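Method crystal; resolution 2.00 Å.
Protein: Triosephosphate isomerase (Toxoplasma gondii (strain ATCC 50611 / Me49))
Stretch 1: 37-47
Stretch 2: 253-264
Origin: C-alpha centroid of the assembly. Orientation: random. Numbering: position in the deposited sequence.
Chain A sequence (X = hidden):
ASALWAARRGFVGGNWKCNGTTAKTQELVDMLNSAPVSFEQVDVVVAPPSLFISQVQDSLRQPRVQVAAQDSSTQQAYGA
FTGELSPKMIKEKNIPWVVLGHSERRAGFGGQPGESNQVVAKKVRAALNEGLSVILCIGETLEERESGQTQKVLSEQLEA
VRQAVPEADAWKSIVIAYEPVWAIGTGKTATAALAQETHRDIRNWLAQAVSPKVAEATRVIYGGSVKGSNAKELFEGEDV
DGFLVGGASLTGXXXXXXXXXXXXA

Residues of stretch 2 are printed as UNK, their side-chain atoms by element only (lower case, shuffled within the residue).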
# COMPACT_ATOMS: atom_id res chain seq x y z
N VAL A 37 -21.37 19.69 14.91
CA VAL A 37 -20.84 20.84 14.24
C VAL A 37 -21.30 20.59 12.81
O VAL A 37 -21.36 19.43 12.38
CB VAL A 37 -19.29 20.84 14.37
CG1 VAL A 37 -18.54 21.64 13.29
CG2 VAL A 37 -18.90 21.27 15.79
N SER A 38 -21.70 21.65 12.13
CA SER A 38 -22.10 21.50 10.73
C SER A 38 -20.85 21.44 9.89
O SER A 38 -19.93 22.18 10.15
CB SER A 38 -23.03 22.61 10.25
OG SER A 38 -23.38 22.35 8.90
N PHE A 39 -20.81 20.55 8.91
CA PHE A 39 -19.73 20.48 7.94
C PHE A 39 -20.19 21.13 6.64
O PHE A 39 -19.53 20.95 5.60
CB PHE A 39 -19.32 19.01 7.64
CG PHE A 39 -18.86 18.19 8.84
CD1 PHE A 39 -18.73 18.70 10.14
CD2 PHE A 39 -18.51 16.90 8.63
CE1 PHE A 39 -18.31 17.91 11.18
CE2 PHE A 39 -18.12 16.07 9.67
CZ PHE A 39 -18.03 16.56 10.95
N GLU A 40 -21.27 21.91 6.63
CA GLU A 40 -21.79 22.47 5.35
C GLU A 40 -20.77 23.31 4.56
O GLU A 40 -20.71 23.21 3.33
CB GLU A 40 -23.08 23.26 5.57
CG GLU A 40 -24.31 22.40 5.83
CD GLU A 40 -24.88 21.75 4.58
OE1 GLU A 40 -26.09 21.97 4.34
OE2 GLU A 40 -24.16 21.03 3.83
N GLN A 41 -19.96 24.11 5.24
CA GLN A 41 -19.05 25.02 4.58
C GLN A 41 -17.64 24.46 4.26
O GLN A 41 -16.79 25.17 3.76
CB GLN A 41 -18.87 26.25 5.49
CG GLN A 41 -20.12 26.92 5.99
CD GLN A 41 -19.80 28.36 6.37
OE1 GLN A 41 -19.60 29.19 5.48
NE2 GLN A 41 -19.69 28.67 7.69
N VAL A 42 -17.40 23.18 4.56
CA VAL A 42 -16.08 22.57 4.55
C VAL A 42 -16.16 21.20 3.86
O VAL A 42 -17.03 20.38 4.19
CB VAL A 42 -15.60 22.42 6.00
CG1 VAL A 42 -14.25 21.74 6.04
CG2 VAL A 42 -15.52 23.78 6.71
N ASP A 43 -15.27 20.96 2.91
CA ASP A 43 -15.03 19.60 2.40
C ASP A 43 -14.16 18.88 3.45
O ASP A 43 -13.07 19.36 3.82
CB ASP A 43 -14.25 19.68 1.09
CG ASP A 43 -15.04 20.32 -0.03
OD1 ASP A 43 -16.28 20.20 -0.02
OD2 ASP A 43 -14.46 21.00 -0.90
N VAL A 44 -14.64 17.78 3.98
CA VAL A 44 -13.91 16.97 4.90
C VAL A 44 -13.51 15.65 4.20
O VAL A 44 -14.35 14.96 3.65
CB VAL A 44 -14.69 16.71 6.18
CG1 VAL A 44 -13.94 15.77 7.11
CG2 VAL A 44 -15.01 18.04 6.89
N VAL A 45 -12.21 15.30 4.29
CA VAL A 45 -11.76 14.01 3.73
C VAL A 45 -10.98 13.25 4.81
O VAL A 45 -10.14 13.85 5.48
CB VAL A 45 -10.90 14.26 2.47
CG1 VAL A 45 -10.29 12.96 1.94
CG2 VAL A 45 -11.70 14.95 1.38
N VAL A 46 -11.26 11.96 4.98
CA VAL A 46 -10.50 11.11 5.91
C VAL A 46 -9.79 9.99 5.14
O VAL A 46 -10.37 9.41 4.20
CB VAL A 46 -11.33 10.59 7.07
CG1 VAL A 46 -11.90 11.76 7.86
CG2 VAL A 46 -12.48 9.76 6.60
N ALA A 47 -8.53 9.74 5.50
CA ALA A 47 -7.71 8.76 4.89
C ALA A 47 -7.31 7.62 5.90
O ALA A 47 -6.24 7.68 6.53
CB ALA A 47 -6.47 9.41 4.30
N UNK A 253 -10.33 16.08 18.70
CA UNK A 253 -9.71 17.34 18.30
C UNK A 253 -9.94 17.61 16.81
O UNK A 253 -9.99 18.75 16.39
o UNK A 253 -8.25 19.72 19.13
c UNK A 253 -7.61 18.80 18.61
o UNK A 253 -6.50 19.02 18.11
c UNK A 253 -8.22 17.36 18.68
N UNK A 254 -10.10 16.55 16.01
CA UNK A 254 -10.35 16.69 14.58
C UNK A 254 -11.58 17.52 14.33
O UNK A 254 -11.57 18.34 13.42
c UNK A 254 -10.51 15.30 13.93
c UNK A 254 -10.62 15.23 9.65
c UNK A 254 -9.49 15.74 10.31
c UNK A 254 -11.70 14.76 10.41
c UNK A 254 -10.57 15.33 12.43
c UNK A 254 -11.65 14.79 11.76
c UNK A 254 -9.48 15.79 11.68
N UNK A 255 -12.63 17.31 15.12
CA UNK A 255 -13.87 18.07 14.93
C UNK A 255 -13.65 19.58 15.25
O UNK A 255 -14.22 20.44 14.56
c UNK A 255 -16.30 18.30 15.66
c UNK A 255 -15.32 16.05 15.30
c UNK A 255 -15.02 17.46 15.76
N UNK A 256 -12.85 19.90 16.26
CA UNK A 256 -12.48 21.30 16.50
C UNK A 256 -11.73 21.93 15.33
O UNK A 256 -11.90 23.10 15.08
c UNK A 256 -11.61 21.49 17.73
o UNK A 256 -12.08 20.72 18.81
N UNK A 257 -10.89 21.15 14.64
CA UNK A 257 -10.12 21.69 13.52
C UNK A 257 -11.05 21.99 12.36
O UNK A 257 -10.93 23.04 11.75
c UNK A 257 -8.94 20.80 13.12
c UNK A 257 -7.92 20.71 14.24
c UNK A 257 -8.25 21.31 11.84
c UNK A 257 -6.96 19.51 14.17
N UNK A 258 -12.00 21.09 12.08
CA UNK A 258 -13.01 21.31 11.05
C UNK A 258 -13.76 22.60 11.32
O UNK A 258 -13.92 23.44 10.43
c UNK A 258 -15.25 20.50 10.10
c UNK A 258 -14.16 17.58 10.72
c UNK A 258 -14.03 20.12 10.95
c UNK A 258 -13.36 18.85 10.43
N UNK A 259 -14.20 22.76 12.56
CA UNK A 259 -14.88 23.99 12.97
C UNK A 259 -14.04 25.28 12.78
O UNK A 259 -14.56 26.30 12.47
o UNK A 259 -17.48 24.85 13.96
o UNK A 259 -16.35 25.43 15.76
c UNK A 259 -16.47 24.78 14.73
c UNK A 259 -15.33 23.85 14.40
N UNK A 260 -12.74 25.19 12.94
CA UNK A 260 -11.83 26.34 12.68
C UNK A 260 -11.72 26.75 11.22
O UNK A 260 -11.44 27.90 10.95
c UNK A 260 -10.45 26.06 13.21
N UNK A 261 -11.89 25.81 10.28
CA UNK A 261 -11.83 26.11 8.86
C UNK A 261 -13.17 26.74 8.25
O UNK A 261 -13.60 26.42 7.17
c UNK A 261 -11.43 24.87 8.10
N UNK A 262 -13.70 27.73 8.94
CA UNK A 262 -14.87 28.54 8.56
C UNK A 262 -14.55 29.99 8.90
O UNK A 262 -13.86 30.31 9.91
c UNK A 262 -17.82 26.10 11.26
c UNK A 262 -16.08 28.16 9.36
n UNK A 262 -18.52 24.79 11.44
c UNK A 262 -17.82 26.44 9.78
c UNK A 262 -16.44 26.70 9.22
N UNK A 263 -15.05 30.85 8.07
CA UNK A 263 -14.98 32.25 8.33
C UNK A 263 -16.42 32.64 8.66
O UNK A 263 -17.32 32.35 7.92
c UNK A 263 -13.88 34.31 7.30
c UNK A 263 -14.46 32.93 7.10
o UNK A 263 -13.28 36.08 5.74
c UNK A 263 -13.46 34.87 5.95
n UNK A 263 -13.36 33.98 5.00
N UNK A 264 -16.66 33.24 9.80
CA UNK A 264 -18.01 33.75 10.08
C UNK A 264 -17.92 35.22 10.22
O UNK A 264 -16.84 35.71 10.54
c UNK A 264 -18.62 33.12 11.33
o UNK A 264 -20.11 30.47 12.74
c UNK A 264 -19.18 30.77 11.98
c UNK A 264 -19.37 31.84 10.95
n UNK A 264 -17.96 30.21 12.05

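Position 253 has two side-chain carbons, the second carrying two oxygens. This short acid does not reach stretch 1. It is Asp253. Position 254 has one carbon and then a ring of six carbons, with no oxygen on the ring. The ring approaches Val44 and Val46. It is Phe254; its CE2 lies 3.9 Å from Val46 CG1 and 4.1 Å from Val44 CG1. The backbone O of Val45 sits at the ring edge, 4.4 Å from CZ of Phe254.

Position 255 has three carbons, forked at the first. One arm meets Val37. The shape is that of Val255, and its CG1 is 3.9 Å from Val37 CG2. Position 256 has one carbon and one oxygen and points away from stretch 1. It is Ser256. Position 257 has four carbons, forked at the first, with one arm two carbons long. It is out of reach of stretch 1. It is Ile257.

Position 258 has the same forked four-carbon pattern, but points toward stretch 1, among Phe39, Val42 and Val44. It is Ile258. Its CG2 is 3.9 Å from Phe39 CD1, and its CD1 is 4.0 Å from Val44 CG2. The same CD1 lies over one face of the Phe39 ring.

Position 259 has two carbons, the second carrying two oxygens. One oxygen approaches Val37. It is Asp259, with OD1 3.4 Å from Val37 CG1. Position 260 has a single carbon, directed away from stretch 1. It is Ala260. Position 261 also has one carbon, near Val42. It is Ala261, the first residue after the helix to leave helical angles. Its backbone O is 3.3 Å from Val42 CG2.

Position 262 has four carbons in a row ending in nitrogen. The chain runs past Gln41 and ends near Ser38. It is Lys262. Its NZ makes a salt bridge to Asp259 OD1 at 2.7 Å and a weak hydrogen bond to Ser38 O at 3.2 Å. Positions 263 and 264 each have three carbons, the third carrying one oxygen and one nitrogen. Both are exposed and add little to the contact. The amide ends identify Gln263 and Gln264.

The contact is mainly apolar. The helix runs roughly antiparallel to the strand, at 151°, so Phe254 packs near Val46 while Ala261 meets Val42. Ile258 fills the space between them. At the loop end, the salt bridge holds the Lys262 amine beside Val37, where it also reaches the Ser38 carbonyl.

Stretch 2, residues 253-264: DFVSIIDAAKQQ
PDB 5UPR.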